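Beta-L-arabinobiosidase (Bacteroides thetaiotaomicron, PDB 5MQR) probably hydrolyses glycosidic linkages in plant pectin, releasing arabinose-containing units, and may also have exo-alpha-sialidase activity. Local coordinates at residues Trp653-Pro659 with Trp721-Tyr727; Glu670-Arg675 with Arg991-Gly995; Ile1040-Pro1044 with Leu1083-Val1087. All coordinates share one frame; numbering follows the deposited sequence.

In the fold
Contacts 1 and 2 lie with their centres 18 Å apart and touch directly: P659 O of contact 1 is 2.7 Å from Y672 OH of contact 2, a probable hydrogen bond, while I658 CD1 packs on Y673 CE1. Their segments alternate along the chain, and helix 666-680, which carries 670-675, is the part that touches contact 1. Contact 3 belongs to the beta domain next to this helical region; its centre is 21 Å from that of contact 1 and 26 Å from that of contact 2, and nearest atoms are about 9 Å and 14 Å away respectively. Within contact 2, the side chain of Y993 lies about 14 Å from a bound HEPES molecule, too far for Y993 to touch it.

Contact 1: Trp653-Pro659 with Trp721-Tyr727; sequences WMEENIP and WLRDPKY
N657 engages the 721-727 loop through backbone and side chain together. N657 O accepts a hydrogen bond from R723 N at 2.9 Å, and the same oxygen is approached by the CA-H of L722. The amide works at both ends: N657 OD1 receives D724 N at 3.0 Å, the donor tilted 26° from the carbonyl plane, while N657 ND2 turns back to W653 O at 3.0 Å and also donates to water 1. CG lies beside the backbone N (chi1 -74°), which folds the amide back until ND2 sits over one face of the W653 indole. With a leucine here, D724 N would probably lose its acceptor and water 1 one of its hydrogen-bond partners. The bonds join the C-terminal end of helix 647-657 to the loop leading into helix 726-737, in a helical module consistent with the helix barrel of six-hairpin glycosidases; D724 OD1 adds a capping bond from K726 N. W653 presents its pyrrole edge to the face of Y727 in an offset edge-to-face pair, centroids 4.8 Å apart and planes at 66°, and its CH2 corner touches L722 CD2 at 3.6 Å. Water 1 lies at the edge of the Y727 ring, 2.7 Å from Y727 OH, and also donates to E656 OE1. The R723 chain bends at chi3; a second water, 2.8 Å from R723 NE, links it to E656 O, while the guanidinium nitrogens NH1 and NH2 go on to N1058 O and N1065 OD1.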
loop_
_atom_site.group_PDB
_atom_site.type_symbol
_atom_site.label_atom_id
_atom_site.label_comp_id
_atom_site.label_asym_id
_atom_site.label_seq_id
_atom_site.Cartn_x
_atom_site.Cartn_y
_atom_site.Cartn_z
ATOM N N TRP A 653 16.541 -17.458 -10.326
ATOM C CA TRP A 653 15.428 -18.384 -10.435
ATOM C C TRP A 653 14.303 -18.016 -9.456
ATOM O O TRP A 653 13.139 -18.028 -9.845
ATOM C CB TRP A 653 15.897 -19.825 -10.230
ATOM C CG TRP A 653 14.789 -20.856 -10.314
ATOM C CD1 TRP A 653 14.390 -21.562 -11.421
ATOM C CD2 TRP A 653 13.941 -21.277 -9.248
ATOM N NE1 TRP A 653 13.355 -22.409 -11.093
ATOM C CE2 TRP A 653 13.055 -22.242 -9.769
ATOM C CE3 TRP A 653 13.843 -20.930 -7.904
ATOM C CZ2 TRP A 653 12.098 -22.861 -8.995
ATOM C CZ3 TRP A 653 12.890 -21.556 -7.129
ATOM C CH2 TRP A 653 12.029 -22.511 -7.678
HETATM N N MSE A 654 14.641 -17.686 -8.213
HETATM C CA MSE A 654 13.611 -17.322 -7.217
HETATM C C MSE A 654 12.868 -16.085 -7.662
HETATM O O MSE A 654 11.638 -16.049 -7.634
HETATM C CB MSE A 654 14.210 -17.120 -5.813
HETATM C CG MSE A 654 14.523 -18.463 -5.155
HETATM SE SE MSE A 654 15.842 -18.273 -3.706
HETATM C CE MSE A 654 14.597 -17.526 -2.384
ATOM N N GLU A 655 13.606 -15.067 -8.094
ATOM C CA GLU A 655 13.001 -13.829 -8.554
ATOM C C GLU A 655 11.968 -14.059 -9.684
ATOM O O GLU A 655 10.926 -13.424 -9.698
ATOM C CB GLU A 655 14.082 -12.833 -8.993
ATOM C CG GLU A 655 13.521 -11.463 -9.319
ATOM C CD GLU A 655 14.558 -10.424 -9.768
ATOM O OE1 GLU A 655 15.719 -10.745 -10.120
ATOM O OE2 GLU A 655 14.162 -9.252 -9.793
ATOM N N GLU A 656 12.256 -14.981 -10.597
ATOM C CA GLU A 656 11.330 -15.372 -11.689
ATOM C C GLU A 656 10.131 -16.185 -11.218
ATOM O O GLU A 656 9.082 -16.100 -11.825
ATOM C CB GLU A 656 12.046 -16.229 -12.761
ATOM C CG GLU A 656 12.859 -15.446 -13.769
ATOM C CD GLU A 656 13.942 -16.261 -14.509
ATOM O OE1 GLU A 656 13.864 -17.521 -14.564
ATOM O OE2 GLU A 656 14.899 -15.623 -15.035
ATOM N N ASN A 657 10.294 -16.993 -10.173
ATOM C CA ASN A 657 9.315 -18.020 -9.840
ATOM C C ASN A 657 8.540 -17.880 -8.562
ATOM O O ASN A 657 7.437 -18.384 -8.504
ATOM C CB ASN A 657 9.991 -19.374 -9.883
ATOM C CG ASN A 657 10.239 -19.810 -11.289
ATOM O OD1 ASN A 657 9.315 -20.263 -11.960
ATOM N ND2 ASN A 657 11.463 -19.601 -11.780
ATOM N N ILE A 658 9.072 -17.222 -7.535
ATOM C CA ILE A 658 8.401 -17.302 -6.250
ATOM C C ILE A 658 7.432 -16.176 -5.941
ATOM O O ILE A 658 7.723 -15.011 -6.221
ATOM C CB ILE A 658 9.368 -17.555 -5.088
ATOM C CG1 ILE A 658 10.324 -16.404 -4.807
ATOM C CG2 ILE A 658 10.150 -18.836 -5.338
ATOM C CD1 ILE A 658 10.848 -16.460 -3.388
ATOM N N PRO A 659 6.262 -16.519 -5.356
ATOM C CA PRO A 659 5.524 -15.465 -4.691
ATOM C C PRO A 659 6.387 -14.873 -3.588
ATOM O O PRO A 659 7.280 -15.558 -3.045
ATOM C CB PRO A 659 4.280 -16.186 -4.127
ATOM C CG PRO A 659 4.140 -17.408 -4.976
ATOM C CD PRO A 659 5.549 -17.806 -5.284
ATOM N N TRP A 721 2.812 -23.302 -6.908
ATOM C CA TRP A 721 2.931 -21.850 -6.730
ATOM C C TRP A 721 4.041 -21.189 -7.525
ATOM O O TRP A 721 4.113 -19.958 -7.574
ATOM C CB TRP A 721 3.074 -21.502 -5.234
ATOM C CG TRP A 721 1.921 -22.004 -4.457
ATOM C CD1 TRP A 721 1.899 -23.114 -3.665
ATOM C CD2 TRP A 721 0.590 -21.473 -4.440
ATOM N NE1 TRP A 721 0.653 -23.287 -3.132
ATOM C CE2 TRP A 721 -0.176 -22.301 -3.600
ATOM C CE3 TRP A 721 -0.031 -20.375 -5.052
ATOM C CZ2 TRP A 721 -1.522 -22.077 -3.355
ATOM C CZ3 TRP A 721 -1.374 -20.150 -4.807
ATOM C CH2 TRP A 721 -2.110 -21.003 -3.954
ATOM N N LEU A 722 4.907 -21.993 -8.139
ATOM C CA LEU A 722 5.986 -21.481 -8.966
ATOM C C LEU A 722 5.391 -20.894 -10.233
ATOM O O LEU A 722 4.575 -21.528 -10.896
ATOM C CB LEU A 722 6.986 -22.579 -9.323
ATOM C CG LEU A 722 7.696 -23.297 -8.185
ATOM C CD1 LEU A 722 8.562 -24.388 -8.778
ATOM C CD2 LEU A 722 8.496 -22.348 -7.307
ATOM N N ARG A 723 5.839 -19.698 -10.591
ATOM C CA ARG A 723 5.181 -18.909 -11.628
ATOM C C ARG A 723 5.466 -19.433 -13.029
ATOM O O ARG A 723 4.598 -19.377 -13.878
ATOM C CB ARG A 723 5.589 -17.430 -11.516
ATOM C CG ARG A 723 5.073 -16.717 -10.252
ATOM C CD ARG A 723 5.554 -15.265 -10.201
ATOM N NE ARG A 723 5.006 -14.574 -11.366
ATOM C CZ ARG A 723 3.839 -13.938 -11.407
ATOM N NH1 ARG A 723 3.073 -13.824 -10.317
ATOM N NH2 ARG A 723 3.432 -13.414 -12.554
ATOM N N ASP A 724 6.687 -19.914 -13.286
ATOM C CA ASP A 724 7.010 -20.457 -14.601
ATOM C C ASP A 724 6.491 -21.906 -14.654
ATOM O O ASP A 724 6.976 -22.764 -13.923
ATOM C CB ASP A 724 8.507 -20.377 -14.885
ATOM C CG ASP A 724 8.869 -20.733 -16.322
ATOM O OD1 ASP A 724 8.079 -21.354 -17.051
ATOM O OD2 ASP A 724 9.997 -20.402 -16.724
ATOM N N PRO A 725 5.500 -22.170 -15.521
ATOM C CA PRO A 725 4.887 -23.491 -15.488
ATOM C C PRO A 725 5.755 -24.609 -16.035
ATOM O O PRO A 725 5.403 -25.774 -15.821
ATOM C CB PRO A 725 3.623 -23.327 -16.355
ATOM C CG PRO A 725 3.950 -22.211 -17.293
ATOM C CD PRO A 725 4.840 -21.280 -16.510
ATOM N N LYS A 726 6.855 -24.299 -16.730
ATOM C CA LYS A 726 7.606 -25.360 -17.419
ATOM C C LYS A 726 8.178 -26.418 -16.476
ATOM O O LYS A 726 8.230 -27.575 -16.849
ATOM C CB LYS A 726 8.697 -24.803 -18.348
ATOM C CG LYS A 726 9.905 -24.229 -17.624
ATOM C CD LYS A 726 10.927 -23.660 -18.604
ATOM C CE LYS A 726 12.139 -23.155 -17.830
ATOM N NZ LYS A 726 13.094 -22.399 -18.667
ATOM N N TYR A 727 8.559 -26.031 -15.258
ATOM C CA TYR A 727 9.167 -26.954 -14.278
ATOM C C TYR A 727 8.199 -28.059 -13.875
ATOM O O TYR A 727 8.470 -29.262 -14.072
ATOM C CB TYR A 727 9.705 -26.204 -13.017
ATOM C CG TYR A 727 10.730 -25.156 -13.403
ATOM C CD1 TYR A 727 11.991 -25.532 -13.880
ATOM C CD2 TYR A 727 10.405 -23.803 -13.382
ATOM C CE1 TYR A 727 12.923 -24.580 -14.279
ATOM C CE2 TYR A 727 11.313 -22.841 -13.809
ATOM C CZ TYR A 727 12.570 -23.236 -14.253
ATOM O OH TYR A 727 13.464 -22.304 -14.653
HETATM O O HOH W 1 12.440 -19.821 -14.543
HETATM O O HOH W 2 7.175 -14.577 -13.150
#

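Contact 2: Glu670-Arg675 with Arg991-Gly995; sequences EMYYYR and RPYIG
The ring of Y674 and the guanidinium of R675 each take an aliphatic group on one face. Over the Y674 ring stands P992 CB, 3.6 Å from the ring centroid and only 16° off the normal, a CH-pi contact displaced toward the CG side, as the 3.5 Å from P992 CB to Y674 CG confirms. I994 CG2 comes to this ring obliquely, 3.9 Å from Y674 CE2. Over the R675 guanidinium lies I994 CG1, offset toward the rim, and I994 CD1 reaches R675 NH1 at 3.5 Å. The R675 chain gets there by bending at chi2 and chi3.

P992 is gripped on further sides. The carboxylate carbon E670 CD is 3.8 Å from P992 CG, the two side chains crossing at about a right angle, and the selenomethionine methyl M671 CE approaches P992 CB at 4.2 Å. Y674 reaches across because its CG is anti to the backbone N (chi1 173°), which sends the ring out from helix 666-680 beneath the proline. The pairing thus packs a short beta-hairpin of the MGH1-like glycoside hydrolase region, strand 991-992 with its partner 987-988, on a helix of the helical module, and F633 and M636 of helix 627-636 touch P992 as well.

The polar ends look elsewhere: E670 OE1 bonds to Y987 OH, R675 NH1 to Q986 and Y982, and R675 NH2 to S1019. Between the segments the polar link is indirect, through a water that lies 2.6 Å from Y674 OH and within hydrogen-bonding distance of P992 O. The chemistry therefore implies cohesion by CH-pi and dispersion contacts, with the guanidinium held by its outside bonds and using its flat face as a surface for I994.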
loop_
_atom_site.group_PDB
_atom_site.type_symbol
_atom_site.label_atom_id
_atom_site.label_comp_id
_atom_site.label_asym_id
_atom_site.label_seq_id
_atom_site.Cartn_x
_atom_site.Cartn_y
_atom_site.Cartn_z
ATOM N N GLU A 670 12.187 -15.968 7.041
ATOM C CA GLU A 670 13.391 -16.674 6.624
ATOM C C GLU A 670 13.062 -18.071 6.108
ATOM O O GLU A 670 13.643 -18.498 5.126
ATOM C CB GLU A 670 14.393 -16.779 7.775
ATOM C CG GLU A 670 15.674 -17.510 7.414
ATOM C CD GLU A 670 16.672 -17.532 8.552
ATOM O OE1 GLU A 670 16.361 -18.044 9.649
ATOM O OE2 GLU A 670 17.788 -17.050 8.342
HETATM N N MSE A 671 12.138 -18.759 6.771
HETATM C CA MSE A 671 11.779 -20.145 6.395
HETATM C C MSE A 671 11.044 -20.165 5.092
HETATM O O MSE A 671 11.189 -21.096 4.322
HETATM C CB MSE A 671 10.943 -20.833 7.473
HETATM C CG MSE A 671 10.873 -22.348 7.330
HETATM SE SE MSE A 671 12.689 -23.170 7.347
HETATM C CE MSE A 671 13.351 -22.354 9.014
ATOM N N TYR A 672 10.236 -19.132 4.840
ATOM C CA TYR A 672 9.565 -18.968 3.580
ATOM C C TYR A 672 10.577 -19.019 2.451
ATOM O O TYR A 672 10.461 -19.808 1.525
ATOM C CB TYR A 672 8.785 -17.643 3.541
ATOM C CG TYR A 672 8.029 -17.491 2.265
ATOM C CD1 TYR A 672 6.766 -18.034 2.114
ATOM C CD2 TYR A 672 8.599 -16.835 1.174
ATOM C CE1 TYR A 672 6.084 -17.915 0.918
ATOM C CE2 TYR A 672 7.918 -16.712 -0.026
ATOM C CZ TYR A 672 6.662 -17.254 -0.146
ATOM O OH TYR A 672 6.007 -17.170 -1.358
ATOM N N TYR A 673 11.587 -18.175 2.548
ATOM C CA TYR A 673 12.585 -18.094 1.491
ATOM C C TYR A 673 13.469 -19.326 1.470
ATOM O O TYR A 673 13.765 -19.834 0.381
ATOM C CB TYR A 673 13.376 -16.762 1.562
ATOM C CG TYR A 673 12.464 -15.624 1.199
ATOM C CD1 TYR A 673 12.127 -15.372 -0.132
ATOM C CD2 TYR A 673 11.832 -14.867 2.193
ATOM C CE1 TYR A 673 11.226 -14.353 -0.457
ATOM C CE2 TYR A 673 10.934 -13.863 1.882
ATOM C CZ TYR A 673 10.632 -13.609 0.567
ATOM O OH TYR A 673 9.736 -12.621 0.284
ATOM N N TYR A 674 13.839 -19.848 2.644
ATOM C CA TYR A 674 14.682 -21.027 2.675
ATOM C C TYR A 674 14.055 -22.232 1.947
ATOM O O TYR A 674 14.727 -22.927 1.210
ATOM C CB TYR A 674 15.041 -21.426 4.113
ATOM C CG TYR A 674 15.787 -22.751 4.196
ATOM C CD1 TYR A 674 17.122 -22.834 3.841
ATOM C CD2 TYR A 674 15.138 -23.910 4.568
ATOM C CE1 TYR A 674 17.806 -24.032 3.881
ATOM C CE2 TYR A 674 15.814 -25.136 4.620
ATOM C CZ TYR A 674 17.143 -25.186 4.271
ATOM O OH TYR A 674 17.821 -26.374 4.333
ATOM N N ARG A 675 12.777 -22.468 2.167
ATOM C CA ARG A 675 12.141 -23.676 1.636
ATOM C C ARG A 675 11.984 -23.578 0.128
ATOM O O ARG A 675 12.058 -24.600 -0.551
ATOM C CB ARG A 675 10.806 -23.951 2.319
ATOM C CG ARG A 675 10.972 -24.501 3.747
ATOM C CD ARG A 675 11.621 -25.884 3.783
ATOM N NE ARG A 675 10.824 -26.840 3.051
ATOM C CZ ARG A 675 9.996 -27.744 3.582
ATOM N NH1 ARG A 675 9.855 -27.898 4.908
ATOM N NH2 ARG A 675 9.297 -28.519 2.759
ATOM N N ARG A 991 21.364 -22.867 11.677
ATOM C CA ARG A 991 21.027 -22.475 10.314
ATOM C C ARG A 991 19.781 -23.200 9.880
ATOM O O ARG A 991 19.543 -24.303 10.329
ATOM C CB ARG A 991 22.140 -22.863 9.357
ATOM C CG ARG A 991 23.481 -22.258 9.697
ATOM C CD ARG A 991 24.518 -22.583 8.640
ATOM N NE ARG A 991 24.955 -23.983 8.689
ATOM C CZ ARG A 991 25.918 -24.451 9.469
ATOM N NH1 ARG A 991 26.569 -23.663 10.332
ATOM N NH2 ARG A 991 26.237 -25.731 9.400
ATOM N N PRO A 992 18.993 -22.589 8.991
ATOM C CA PRO A 992 17.817 -23.288 8.485
ATOM C C PRO A 992 18.202 -24.634 7.896
ATOM O O PRO A 992 19.288 -24.778 7.303
ATOM C CB PRO A 992 17.269 -22.374 7.394
ATOM C CG PRO A 992 17.922 -21.039 7.584
ATOM C CD PRO A 992 19.122 -21.216 8.458
ATOM N N TYR A 993 17.318 -25.608 8.106
ATOM C CA TYR A 993 17.601 -26.992 7.832
ATOM C C TYR A 993 16.293 -27.768 7.707
ATOM O O TYR A 993 15.421 -27.653 8.565
ATOM C CB TYR A 993 18.446 -27.558 8.952
ATOM C CG TYR A 993 18.884 -28.983 8.734
ATOM C CD1 TYR A 993 18.060 -30.035 9.089
ATOM C CD2 TYR A 993 20.148 -29.287 8.209
ATOM C CE1 TYR A 993 18.456 -31.358 8.917
ATOM C CE2 TYR A 993 20.555 -30.614 8.020
ATOM C CZ TYR A 993 19.686 -31.646 8.366
ATOM O OH TYR A 993 20.020 -32.983 8.230
ATOM N N ILE A 994 16.165 -28.526 6.624
ATOM C CA ILE A 994 15.043 -29.437 6.435
ATOM C C ILE A 994 15.664 -30.807 6.169
ATOM O O ILE A 994 16.336 -31.033 5.137
ATOM C CB ILE A 994 14.043 -29.003 5.334
ATOM C CG1 ILE A 994 12.868 -29.991 5.210
ATOM C CG2 ILE A 994 14.693 -28.863 3.967
ATOM C CD1 ILE A 994 12.052 -30.163 6.477
ATOM N N GLY A 995 15.464 -31.690 7.144
ATOM C CA GLY A 995 15.940 -33.066 7.114
ATOM C C GLY A 995 14.793 -34.055 7.068
ATOM O O GLY A 995 13.666 -33.712 6.696
HETATM O O HOH W 3 20.245 -26.245 5.249
#

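Contact 3: Ile1040-Pro1044 with Leu1083-Val1087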
loop_
_atom_site.group_PDB
_atom_site.type_symbol
_atom_site.label_atom_id
_atom_site.label_comp_id
_atom_site.label_asym_id
_atom_site.label_seq_id
_atom_site.Cartn_x
_atom_site.Cartn_y
_atom_site.Cartn_z
ATOM N N ILE A 1040 -12.301 -15.353 -5.479
ATOM C CA ILE A 1040 -11.142 -15.410 -4.603
ATOM C C ILE A 1040 -11.621 -15.513 -3.161
ATOM O O ILE A 1040 -12.472 -14.732 -2.737
ATOM C CB ILE A 1040 -10.255 -14.172 -4.740
ATOM C CG1 ILE A 1040 -9.849 -13.973 -6.205
ATOM C CG2 ILE A 1040 -9.036 -14.283 -3.811
ATOM C CD1 ILE A 1040 -9.129 -12.656 -6.443
ATOM N N GLU A 1041 -11.067 -16.471 -2.424
ATOM C CA GLU A 1041 -11.477 -16.758 -1.045
ATOM C C GLU A 1041 -10.218 -16.788 -0.198
ATOM O O GLU A 1041 -9.330 -17.588 -0.456
ATOM C CB GLU A 1041 -12.200 -18.112 -0.976
ATOM C CG GLU A 1041 -12.602 -18.593 0.430
ATOM C CD GLU A 1041 -13.085 -20.059 0.477
ATOM O OE1 GLU A 1041 -13.191 -20.718 -0.573
ATOM O OE2 GLU A 1041 -13.360 -20.579 1.583
ATOM N N ILE A 1042 -10.133 -15.898 0.780
ATOM C CA ILE A 1042 -9.073 -15.955 1.768
ATOM C C ILE A 1042 -9.645 -16.042 3.158
ATOM O O ILE A 1042 -10.745 -15.570 3.421
ATOM C CB ILE A 1042 -8.060 -14.789 1.686
ATOM C CG1 ILE A 1042 -8.603 -13.496 2.307
ATOM C CG2 ILE A 1042 -7.632 -14.578 0.249
ATOM C CD1 ILE A 1042 -7.600 -12.350 2.300
ATOM N N ASN A 1043 -8.869 -16.644 4.048
ATOM C CA ASN A 1043 -9.263 -16.800 5.432
ATOM C C ASN A 1043 -8.013 -17.087 6.236
ATOM O O ASN A 1043 -7.705 -18.242 6.518
ATOM C CB ASN A 1043 -10.285 -17.932 5.565
ATOM C CG ASN A 1043 -10.795 -18.079 6.983
ATOM O OD1 ASN A 1043 -10.988 -17.081 7.678
ATOM N ND2 ASN A 1043 -10.955 -19.309 7.436
ATOM N N PRO A 1044 -7.249 -16.038 6.567
ATOM C CA PRO A 1044 -6.017 -16.244 7.324
ATOM C C PRO A 1044 -6.258 -16.858 8.687
ATOM O O PRO A 1044 -7.176 -16.465 9.374
ATOM C CB PRO A 1044 -5.448 -14.841 7.487
ATOM C CG PRO A 1044 -6.174 -13.997 6.517
ATOM C CD PRO A 1044 -7.514 -14.614 6.329
ATOM N N LEU A 1083 -7.358 -5.812 6.023
ATOM C CA LEU A 1083 -7.014 -6.938 5.193
ATOM C C LEU A 1083 -7.446 -6.628 3.773
ATOM O O LEU A 1083 -8.601 -6.348 3.554
ATOM C CB LEU A 1083 -7.759 -8.191 5.695
ATOM C CG LEU A 1083 -7.589 -9.478 4.889
ATOM C CD1 LEU A 1083 -6.129 -9.928 4.872
ATOM C CD2 LEU A 1083 -8.509 -10.566 5.447
ATOM N N ARG A 1084 -6.539 -6.719 2.808
ATOM C CA ARG A 1084 -6.870 -6.358 1.429
ATOM C C ARG A 1084 -6.338 -7.360 0.444
ATOM O O ARG A 1084 -5.277 -7.935 0.644
ATOM C CB ARG A 1084 -6.296 -4.992 1.081
ATOM C CG ARG A 1084 -7.115 -3.876 1.661
ATOM C CD ARG A 1084 -6.480 -2.497 1.472
ATOM N NE ARG A 1084 -6.973 -1.629 2.540
ATOM C CZ ARG A 1084 -8.014 -0.820 2.449
ATOM N NH1 ARG A 1084 -8.652 -0.672 1.304
ATOM N NH2 ARG A 1084 -8.394 -0.123 3.507
ATOM N N ILE A 1085 -7.092 -7.539 -0.623
ATOM C CA ILE A 1085 -6.725 -8.390 -1.741
ATOM C C ILE A 1085 -6.582 -7.498 -2.961
ATOM O O ILE A 1085 -7.469 -6.682 -3.222
ATOM C CB ILE A 1085 -7.818 -9.409 -2.054
ATOM C CG1 ILE A 1085 -7.992 -10.344 -0.856
ATOM C CG2 ILE A 1085 -7.485 -10.201 -3.331
ATOM C CD1 ILE A 1085 -9.234 -11.206 -0.938
ATOM N N PHE A 1086 -5.488 -7.675 -3.705
ATOM C CA PHE A 1086 -5.308 -6.984 -4.967
ATOM C C PHE A 1086 -5.212 -8.007 -6.093
ATOM O O PHE A 1086 -4.639 -9.076 -5.928
ATOM C CB PHE A 1086 -4.069 -6.075 -4.952
ATOM C CG PHE A 1086 -4.145 -4.940 -3.954
ATOM C CD1 PHE A 1086 -3.956 -5.170 -2.594
ATOM C CD2 PHE A 1086 -4.368 -3.619 -4.379
ATOM C CE1 PHE A 1086 -4.023 -4.127 -1.665
ATOM C CE2 PHE A 1086 -4.448 -2.569 -3.457
ATOM C CZ PHE A 1086 -4.262 -2.823 -2.092
ATOM N N VAL A 1087 -5.788 -7.639 -7.234
ATOM C CA VAL A 1087 -5.664 -8.360 -8.493
ATOM C C VAL A 1087 -4.959 -7.424 -9.482
ATOM O O VAL A 1087 -5.478 -6.346 -9.777
ATOM C CB VAL A 1087 -7.054 -8.743 -9.028
ATOM C CG1 VAL A 1087 -6.965 -9.442 -10.387
ATOM C CG2 VAL A 1087 -7.769 -9.596 -7.996
#
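I1085, I1042 and I1040 bury the most surface here, and they do so between two layers of a beta-sandwich, in the region matching the C-terminal domain of glycosyl hydrolase family 65. Strand 1040-1042, paired with strand 1101-1103, faces segment 1083-1087 of strand 1082-1087, which belongs to the five-stranded antiparallel sheet. The segment axes approach to 9.6 Å and run at 151°, a separation that fits face-to-face packing of sheets through side chains; the CA atoms of I1042 and I1085, the nearest pair, are 8.7 Å apart, too distant for backbone pairing.

Alternation along each strand decides who takes part. I1040, I1042 and P1044 point toward the other layer, as do L1083, I1085 and V1087, and every side-chain pair across the two segments is aliphatic. E1041 and R1084 point away and form salt bridges with R1035 and E1091.

I1042 sits at the middle. Its CG1 lies between the backbone N and the carbonyl carbon (chi1 78°), and with the chain extended beyond CG1 (chi2 177°), CD1 is carried toward the opposite layer. There I1042 CD1 meets I1085 CG1 at 3.8 Å and L1083 CD2 at 3.7 Å, tip to tip with both side chains. The other branch is used too, since I1042 CG2 is 3.9 Å from I1085 CD1.

I1085 in turn serves two isoleucines, for I1085 CD1 also touches I1040 CG2, at 4.2 Å. L1101 covers the same region, packing on both I1042 and I1085, and I1068 of strand 1064-1071 adds to the cover of I1042. P1044 closes one end, its ring atom CD lying 4.3 Å from L1083 CD2; at the other end the CD1 methyl of I1040 meets V1087 CG2 at 3.7 Å, the two side chains crossing at a slant.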